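Lysin (PDB 6ILU) probably binds the bacterial cell wall through its SH3b-type domain, the targeting module of a Bacillus phage endolysin. Local coordinates at residues R128-E132 and E133-I137; H115-G119 and G120-I124. One frame throughout, in Å; residues are numbered along the deposited sequence.

Interaction 1: residues R128-E132 and E133-I137. With SO4 (sulfate ion), chain C; EDO (1,2-ethanediol), chain I.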
ATOM      1  N   ARG A 128       9.805  -0.651  -7.070  1.00 18.15           N
ATOM      2  CA  ARG A 128       9.651  -1.388  -8.331  1.00 17.67           C
ATOM      3  C   ARG A 128       8.232  -1.243  -8.813  1.00 17.09           C
ATOM      4  O   ARG A 128       7.302  -1.794  -8.196  1.00 19.41           O
ATOM      5  CB  ARG A 128      10.004  -2.867  -8.132  1.00 19.59           C
ATOM      6  CG  ARG A 128      11.470  -3.040  -7.755  1.00 19.29           C
ATOM      7  CD  ARG A 128      11.781  -4.557  -7.593  1.00 21.83           C
ATOM      8  NE  ARG A 128      10.982  -5.094  -6.476  1.00 21.62           N
ATOM      9  CZ  ARG A 128      10.801  -6.402  -6.227  1.00 25.98           C
ATOM     10  NH1 ARG A 128      11.362  -7.317  -7.020  1.00 23.90           N
ATOM     11  NH2 ARG A 128      10.033  -6.774  -5.187  1.00 26.76           N
ATOM     12  N   TRP A 129       8.082  -0.456  -9.873  1.00 15.42           N
ATOM     13  CA  TRP A 129       6.734  -0.033 -10.327  1.00 15.29           C
ATOM     14  C   TRP A 129       6.374  -0.771 -11.611  1.00 17.30           C
ATOM     15  O   TRP A 129       7.121  -0.710 -12.605  1.00 16.49           O
ATOM     16  CB  TRP A 129       6.695   1.461 -10.563  1.00 15.67           C
ATOM     17  CG  TRP A 129       6.921   2.220  -9.296  1.00 16.54           C
ATOM     18  CD1 TRP A 129       8.141   2.484  -8.679  1.00 15.45           C
ATOM     19  CD2 TRP A 129       5.918   2.866  -8.503  1.00 17.34           C
ATOM     20  NE1 TRP A 129       7.930   3.236  -7.531  1.00 16.11           N
ATOM     21  CE2 TRP A 129       6.579   3.503  -7.425  1.00 16.95           C
ATOM     22  CE3 TRP A 129       4.517   2.967  -8.606  1.00 17.11           C
ATOM     23  CZ2 TRP A 129       5.884   4.232  -6.448  1.00 18.72           C
ATOM     24  CZ3 TRP A 129       3.820   3.695  -7.618  1.00 17.16           C
ATOM     25  CH2 TRP A 129       4.517   4.319  -6.564  1.00 18.19           C
ATOM     26  N   ILE A 130       5.229  -1.444 -11.586  1.00 17.01           N
ATOM     27  CA  ILE A 130       4.707  -2.229 -12.743  1.00 17.39           C
ATOM     28  C   ILE A 130       3.406  -1.637 -13.257  1.00 18.51           C
ATOM     29  O   ILE A 130       2.552  -1.216 -12.477  1.00 18.14           O
ATOM     30  CB  ILE A 130       4.473  -3.702 -12.295  1.00 14.89           C
ATOM     31  CG1 ILE A 130       5.820  -4.308 -11.864  1.00 15.48           C
ATOM     32  CG2 ILE A 130       3.743  -4.548 -13.406  1.00 16.60           C
ATOM     33  CD1 ILE A 130       5.781  -5.797 -11.364  1.00 18.06           C
ATOM     34  N   LYS A 131       3.217  -1.637 -14.564  1.00 17.02           N
ATOM     35  CA  LYS A 131       1.954  -1.169 -15.116  1.00 17.43           C
ATOM     36  C   LYS A 131       0.826  -2.066 -14.638  1.00 19.00           C
ATOM     37  O   LYS A 131       0.939  -3.311 -14.716  1.00 20.64           O
ATOM     38  CB  LYS A 131       1.978  -1.210 -16.643  1.00 19.00           C
ATOM     39  CG  LYS A 131       2.879  -0.171 -17.269  1.00 23.30           C
ATOM     40  CD  LYS A 131       2.873  -0.274 -18.789  1.00 25.27           C
ATOM     41  CE  LYS A 131       4.004   0.537 -19.413  1.00 30.35           C
ATOM     42  NZ  LYS A 131       4.042   0.259 -20.877  1.00 35.92           N
ATOM     43  N   GLU A 132      -0.277  -1.466 -14.207  1.00 20.83           N
ATOM     44  CA  GLU A 132      -1.345  -2.289 -13.635  1.00 21.70           C
ATOM     45  C   GLU A 132      -1.974  -3.208 -14.671  1.00 22.49           C
ATOM     46  O   GLU A 132      -2.592  -4.211 -14.290  1.00 23.14           O
ATOM     47  CB  GLU A 132      -2.436  -1.419 -12.999  1.00 20.47           C
ATOM     48  CG  GLU A 132      -1.874  -0.685 -11.748  1.00 18.53           C
ATOM     49  CD  GLU A 132      -2.916   0.005 -10.885  1.00 25.28           C
ATOM     50  OE1 GLU A 132      -4.131  -0.066 -11.191  1.00 24.42           O
ATOM     51  OE2 GLU A 132      -2.479   0.634  -9.888  1.00 25.33           O
ATOM     52  N   GLU A 133      -1.844  -2.874 -15.965  1.00 21.83           N
ATOM     53  CA  GLU A 133      -2.420  -3.723 -17.010  1.00 23.30           C
ATOM     54  C   GLU A 133      -1.794  -5.126 -16.997  1.00 23.14           C
ATOM     55  O   GLU A 133      -2.390  -6.056 -17.541  1.00 26.99           O
ATOM     56  CB  GLU A 133      -2.264  -3.091 -18.401  1.00 25.66           C
ATOM     57  CG  GLU A 133      -0.871  -3.045 -18.892  1.00 28.19           C
ATOM     58  CD  GLU A 133      -0.706  -2.157 -20.108  1.00 40.67           C
ATOM     59  OE1 GLU A 133      -0.467  -2.699 -21.196  1.00 46.14           O
ATOM     60  OE2 GLU A 133      -0.821  -0.921 -19.967  1.00 41.83           O
ATOM     61  N   HIS A 134      -0.608  -5.277 -16.418  1.00 21.75           N
ATOM     62  CA  HIS A 134       0.064  -6.575 -16.468  1.00 22.49           C
ATOM     63  C   HIS A 134      -0.179  -7.454 -15.240  1.00 21.73           C
ATOM     64  O   HIS A 134       0.283  -8.599 -15.194  1.00 22.12           O
ATOM     65  CB  HIS A 134       1.571  -6.379 -16.626  1.00 21.72           C
ATOM     66  CG  HIS A 134       1.958  -5.736 -17.925  1.00 24.54           C
ATOM     67  ND1 HIS A 134       1.504  -6.193 -19.142  1.00 27.17           N
ATOM     68  CD2 HIS A 134       2.793  -4.701 -18.193  1.00 22.71           C
ATOM     69  CE1 HIS A 134       2.007  -5.440 -20.109  1.00 29.31           C
ATOM     70  NE2 HIS A 134       2.815  -4.547 -19.558  1.00 24.33           N
ATOM     71  N   VAL A 135      -0.878  -6.921 -14.254  1.00 21.73           N
ATOM     72  CA  VAL A 135      -1.059  -7.652 -12.997  1.00 20.82           C
ATOM     73  C   VAL A 135      -2.489  -7.607 -12.512  1.00 23.16           C
ATOM     74  O   VAL A 135      -3.266  -6.753 -12.925  1.00 23.46           O
ATOM     75  CB  VAL A 135      -0.161  -7.048 -11.877  1.00 19.75           C
ATOM     76  CG1 VAL A 135       1.340  -7.319 -12.182  1.00 19.32           C
ATOM     77  CG2 VAL A 135      -0.472  -5.546 -11.666  1.00 19.04           C
ATOM     78  N   THR A 136      -2.854  -8.540 -11.629  1.00 22.39           N
ATOM     79  CA  THR A 136      -4.057  -8.401 -10.834  1.00 23.84           C
ATOM     80  C   THR A 136      -3.673  -7.855  -9.454  1.00 21.98           C
ATOM     81  O   THR A 136      -2.585  -8.158  -8.932  1.00 20.03           O
ATOM     82  CB  THR A 136      -4.805  -9.724 -10.664  1.00 23.42           C
ATOM     83  OG1 THR A 136      -3.922 -10.754 -10.171  1.00 25.82           O
ATOM     84  CG2 THR A 136      -5.398 -10.214 -12.049  1.00 26.71           C
ATOM     85  N   ILE A 137      -4.565  -7.048  -8.880  1.00 20.05           N
ATOM     86  CA  ILE A 137      -4.373  -6.465  -7.544  1.00 20.64           C
ATOM     87  C   ILE A 137      -5.634  -6.798  -6.800  1.00 22.90           C
ATOM     88  O   ILE A 137      -6.692  -6.282  -7.147  1.00 25.03           O
ATOM     89  CB  ILE A 137      -4.174  -4.942  -7.578  1.00 21.23           C
ATOM     90  CG1 ILE A 137      -2.959  -4.568  -8.434  1.00 20.77           C
ATOM     91  CG2 ILE A 137      -4.105  -4.331  -6.118  1.00 21.29           C
ATOM     92  CD1 ILE A 137      -2.797  -3.034  -8.682  1.00 22.28           C
TER
HETATM   93  S   SO4 C 401       5.728  -2.544 -20.372  1.00 38.33           S
HETATM   94  O1  SO4 C 401       6.242  -1.242 -20.757  1.00 47.46           O
HETATM   95  O2  SO4 C 401       5.681  -2.732 -18.928  1.00 37.49           O
HETATM   96  O3  SO4 C 401       4.373  -2.591 -20.956  1.00 38.64           O
HETATM   97  O4  SO4 C 401       6.580  -3.565 -20.954  1.00 44.22           O
HETATM   98  C1  EDO I 407      11.261 -11.165  -6.007  1.00 38.16           C
HETATM   99  O1  EDO I 407      11.014 -10.324  -7.163  1.00 30.30           O
HETATM  100  C2  EDO I 407      11.833 -10.395  -4.827  1.00 44.57           C
HETATM  101  O2  EDO I 407      10.896  -9.479  -4.199  1.00 44.90           O

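Interaction 2: residues H115-G119 and G120-I124. With EDO (1,2-ethanediol), chain H.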
ATOM      1  N   HIS A 115       2.500  -1.728  -2.431  1.00 17.27           N
ATOM      2  CA  HIS A 115       3.089  -0.723  -1.542  1.00 17.76           C
ATOM      3  C   HIS A 115       2.620   0.708  -1.826  1.00 17.37           C
ATOM      4  O   HIS A 115       2.703   1.570  -0.935  1.00 18.56           O
ATOM      5  CB  HIS A 115       4.619  -0.748  -1.621  1.00 17.37           C
ATOM      6  CG  HIS A 115       5.230  -1.895  -0.875  1.00 19.87           C
ATOM      7  ND1 HIS A 115       5.037  -3.209  -1.252  1.00 22.85           N
ATOM      8  CD2 HIS A 115       6.060  -1.921   0.193  1.00 22.97           C
ATOM      9  CE1 HIS A 115       5.714  -4.002  -0.431  1.00 22.23           C
ATOM     10  NE2 HIS A 115       6.330  -3.251   0.468  1.00 24.78           N
ATOM     11  N   ASN A 116       2.113   0.937  -3.056  1.00 16.73           N
ATOM     12  CA  ASN A 116       1.561   2.237  -3.442  1.00 16.96           C
ATOM     13  C   ASN A 116       1.025   2.055  -4.843  1.00 17.09           C
ATOM     14  O   ASN A 116       1.445   1.136  -5.544  1.00 17.05           O
ATOM     15  CB  ASN A 116       2.628   3.384  -3.378  1.00 17.77           C
ATOM     16  CG  ASN A 116       2.639   4.087  -2.035  1.00 19.43           C
ATOM     17  OD1 ASN A 116       1.576   4.448  -1.535  1.00 21.14           O
ATOM     18  ND2 ASN A 116       3.828   4.393  -1.490  1.00 20.22           N
ATOM     19  N   ARG A 117       0.107   2.918  -5.255  1.00 18.77           N
ATOM     20  CA  ARG A 117      -0.435   2.881  -6.617  1.00 18.63           C
ATOM     21  C   ARG A 117      -0.605   4.304  -7.084  1.00 18.59           C
ATOM     22  O   ARG A 117      -1.309   5.124  -6.428  1.00 19.70           O
ATOM     23  CB  ARG A 117      -1.814   2.189  -6.687  1.00 21.24           C
ATOM     24  CG  ARG A 117      -1.824   0.727  -6.451  1.00 24.15           C
ATOM     25  CD  ARG A 117      -3.274   0.315  -6.270  1.00 23.04           C
ATOM     26  NE  ARG A 117      -4.002   0.196  -7.540  1.00 21.09           N
ATOM     27  CZ  ARG A 117      -5.227  -0.313  -7.613  1.00 21.94           C
ATOM     28  NH1 ARG A 117      -5.897  -0.703  -6.506  1.00 20.86           N
ATOM     29  NH2 ARG A 117      -5.803  -0.445  -8.808  1.00 21.06           N
ATOM     30  N   VAL A 118       0.013   4.618  -8.228  1.00 17.04           N
ATOM     31  CA  VAL A 118       0.052   5.975  -8.784  1.00 18.30           C
ATOM     32  C   VAL A 118       0.020   5.900 -10.298  1.00 19.56           C
ATOM     33  O   VAL A 118       0.843   5.182 -10.882  1.00 18.09           O
ATOM     34  CB  VAL A 118       1.364   6.745  -8.391  1.00 22.71           C
ATOM     35  CG1 VAL A 118       1.354   8.116  -8.953  1.00 28.02           C
ATOM     36  CG2 VAL A 118       1.540   6.751  -6.873  1.00 26.59           C
ATOM     37  N   GLY A 119      -0.880   6.646 -10.939  1.00 21.53           N
ATOM     38  CA  GLY A 119      -0.765   6.821 -12.384  1.00 22.54           C
ATOM     39  C   GLY A 119      -0.809   5.560 -13.217  1.00 22.18           C
ATOM     40  O   GLY A 119      -0.223   5.533 -14.314  1.00 22.33           O
ATOM     41  N   GLY A 120      -1.535   4.554 -12.741  1.00 19.15           N
ATOM     42  CA  GLY A 120      -1.647   3.302 -13.481  1.00 20.57           C
ATOM     43  C   GLY A 120      -0.504   2.335 -13.246  1.00 19.33           C
ATOM     44  O   GLY A 120      -0.336   1.361 -14.023  1.00 19.44           O
ATOM     45  N   TYR A 121       0.298   2.590 -12.215  1.00 18.07           N
ATOM     46  CA  TYR A 121       1.409   1.702 -11.857  1.00 15.56           C
ATOM     47  C   TYR A 121       1.282   1.329 -10.401  1.00 16.05           C
ATOM     48  O   TYR A 121       0.839   2.152  -9.597  1.00 16.91           O
ATOM     49  CB  TYR A 121       2.771   2.396 -12.014  1.00 15.95           C
ATOM     50  CG  TYR A 121       3.184   2.604 -13.471  1.00 17.02           C
ATOM     51  CD1 TYR A 121       4.259   1.898 -13.981  1.00 19.69           C
ATOM     52  CD2 TYR A 121       2.547   3.551 -14.264  1.00 18.37           C
ATOM     53  CE1 TYR A 121       4.645   2.087 -15.318  1.00 20.79           C
ATOM     54  CE2 TYR A 121       2.921   3.714 -15.612  1.00 22.36           C
ATOM     55  CZ  TYR A 121       3.983   2.986 -16.092  1.00 23.57           C
ATOM     56  OH  TYR A 121       4.421   3.138 -17.383  1.00 25.93           O
ATOM     57  N   VAL A 122       1.761   0.136 -10.071  1.00 14.77           N
ATOM     58  CA  VAL A 122       1.777  -0.322  -8.674  1.00 15.95           C
ATOM     59  C   VAL A 122       3.194  -0.665  -8.252  1.00 17.04           C
ATOM     60  O   VAL A 122       3.974  -1.239  -9.022  1.00 17.98           O
ATOM     61  CB  VAL A 122       0.803  -1.526  -8.488  1.00 16.42           C
ATOM     62  CG1 VAL A 122       1.124  -2.757  -9.446  1.00 17.58           C
ATOM     63  CG2 VAL A 122       0.767  -1.992  -7.006  1.00 16.15           C
ATOM     64  N   ASP A 123       3.553  -0.216  -7.045  1.00 16.75           N
ATOM     65  CA  ASP A 123       4.847  -0.499  -6.457  1.00 17.98           C
ATOM     66  C   ASP A 123       4.736  -1.832  -5.744  1.00 19.69           C
ATOM     67  O   ASP A 123       3.939  -1.964  -4.800  1.00 18.41           O
ATOM     68  CB  ASP A 123       5.238   0.663  -5.492  1.00 16.84           C
ATOM     69  CG  ASP A 123       6.615   0.510  -4.878  1.00 19.70           C
ATOM     70  OD1 ASP A 123       7.334  -0.463  -5.188  1.00 18.89           O
ATOM     71  OD2 ASP A 123       6.967   1.375  -4.035  1.00 20.82           O
ATOM     72  N   ILE A 124       5.539  -2.817  -6.152  1.00 18.35           N
ATOM     73  CA  ILE A 124       5.514  -4.110  -5.477  1.00 15.82           C
ATOM     74  C   ILE A 124       6.546  -4.219  -4.345  1.00 20.70           C
ATOM     75  O   ILE A 124       6.785  -5.305  -3.803  1.00 23.20           O
ATOM     76  CB  ILE A 124       5.763  -5.279  -6.478  1.00 16.92           C
ATOM     77  CG1 ILE A 124       7.070  -5.034  -7.255  1.00 19.37           C
ATOM     78  CG2 ILE A 124       4.562  -5.374  -7.390  1.00 18.94           C
ATOM     79  CD1 ILE A 124       7.638  -6.329  -8.009  1.00 20.77           C
TER
HETATM   80  C1  EDO H 406       8.316   0.899  -1.102  1.00 27.82           C
HETATM   81  O1  EDO H 406       8.852   0.620  -2.400  1.00 26.99           O
HETATM   82  C2  EDO H 406       9.290   0.486  -0.003  1.00 28.41           C
HETATM   83  O2  EDO H 406       9.948  -0.748  -0.308  1.00 29.48           O
HETATM   84  O   HOH W   1       6.199   3.633  -2.810  1.00 21.98           O

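Interaction 1: residues R128-E132 and E133-I137
The 3-10 turn that links the last two strands of an SH3b-type fold brings Lys131 and His134 together around a sulfate ion. Two backbone bonds define the turn: His134 N donates to Lys131 O (3.0 Å, 165° at the hydrogen), and Val135 N donates to Glu132 O (3.2 Å). The sulfate, probably from the crystallisation liquor, lies at the edge of the imidazole, where His134 NE2 points an almost perfectly straight bond at O3 (2.9 Å, 179°). Lys131, extended beyond CG, reaches the same ion with NZ, 2.7 Å from O1, and makes a weak bond to O3. Glu133 CG sits 3.8 Å above the centre of the His134 ring and covers one face, while ND1, bonded to the hydroxyl of Tyr86, helps fix how the ring is rotated. Tyr95 OH and Asn93 ND2 also hydrogen-bond the sulfate. On the inner side Ile130 CG2 meets Val135 CG1 at 3.9 Å, the two side chains crossing at about a right angle. Farther along, Ile137 CD1 packs against the Glu132 carboxylate carbon CD (3.8 Å), whose oxygen OE2 is salt-bridged to Arg117. Strand 129-131 pairs with strand 121-123, and strand 135-138 with strand 75-84; Val135 also touches Val82 and Val122, so the turn carries the chain from one sheet to the other.

Interaction 2: residues H115-G119 and G120-I124
The His115 imidazole meets the backbone of Ile124, just past strand 121-123, obliquely, its ND1 3.6 Å from Ile124 C, with the Asp123 carbonyl oxygen near the ring plane at its edge; ND1 itself bonds to Asn113 O, and the ring meets that of Trp53 with planes at about 45°. At the other end of the hairpin the Tyr121 ring has Gly119 O in plane at its edge, 3.4 Å from CD2. Between these rings the backbones pair antiparallel. His115 N donates to Asp123 O (2.8 Å), and Asp123 N to Asn116 O. Val118 and Tyr121 exchange two bonds, the straighter being Val118 N to Tyr121 O (2.9 Å, 162°). Asp123 holds its carboxylate anti to the backbone N (chi1 -177°), which sets OD2 beside a water that it shares with Asn116 ND2 and 2.6 Å from O1 of an ethanediol; its other oxygen, OD1, takes N-H groups of Gly125 and Arg128. Toward the opposite face Arg117 CG lies against Val122 CG2 (3.8 Å), the arginine's bent chain carrying NE to Glu132. Gly119 and Gly120, both at positive phi, occupy the two central positions of the turn. This is a beta hairpin with a two-residue loop, a type I' turn from Val118 to Tyr121, here forming two strands of a three-stranded antiparallel sheet in an SH3b-type fold.

How the interactions relate
Interaction 2 closes just before interaction 1 opens, and their centres lie about 7 Å apart, since strands 121-123 and 129-131 are neighbours in the same antiparallel sheet. A salt bridge from Arg117 NE to Glu132 OE2 (2.8 Å) joins the hairpin to the 3-10 turn; Ile137 CD1 packs 3.6 Å from the same Arg117 NE. Gly120 O, at the hairpin tip, probably accepts a hydrogen bond from Glu132 N (2.8 Å). Lys131 CE packs 3.3 Å from Tyr121 OH, and the tyrosine side chain lies about 6 Å from the sulfate held in interaction 1. Whether that anion marks part of the cell-wall binding surface remains open.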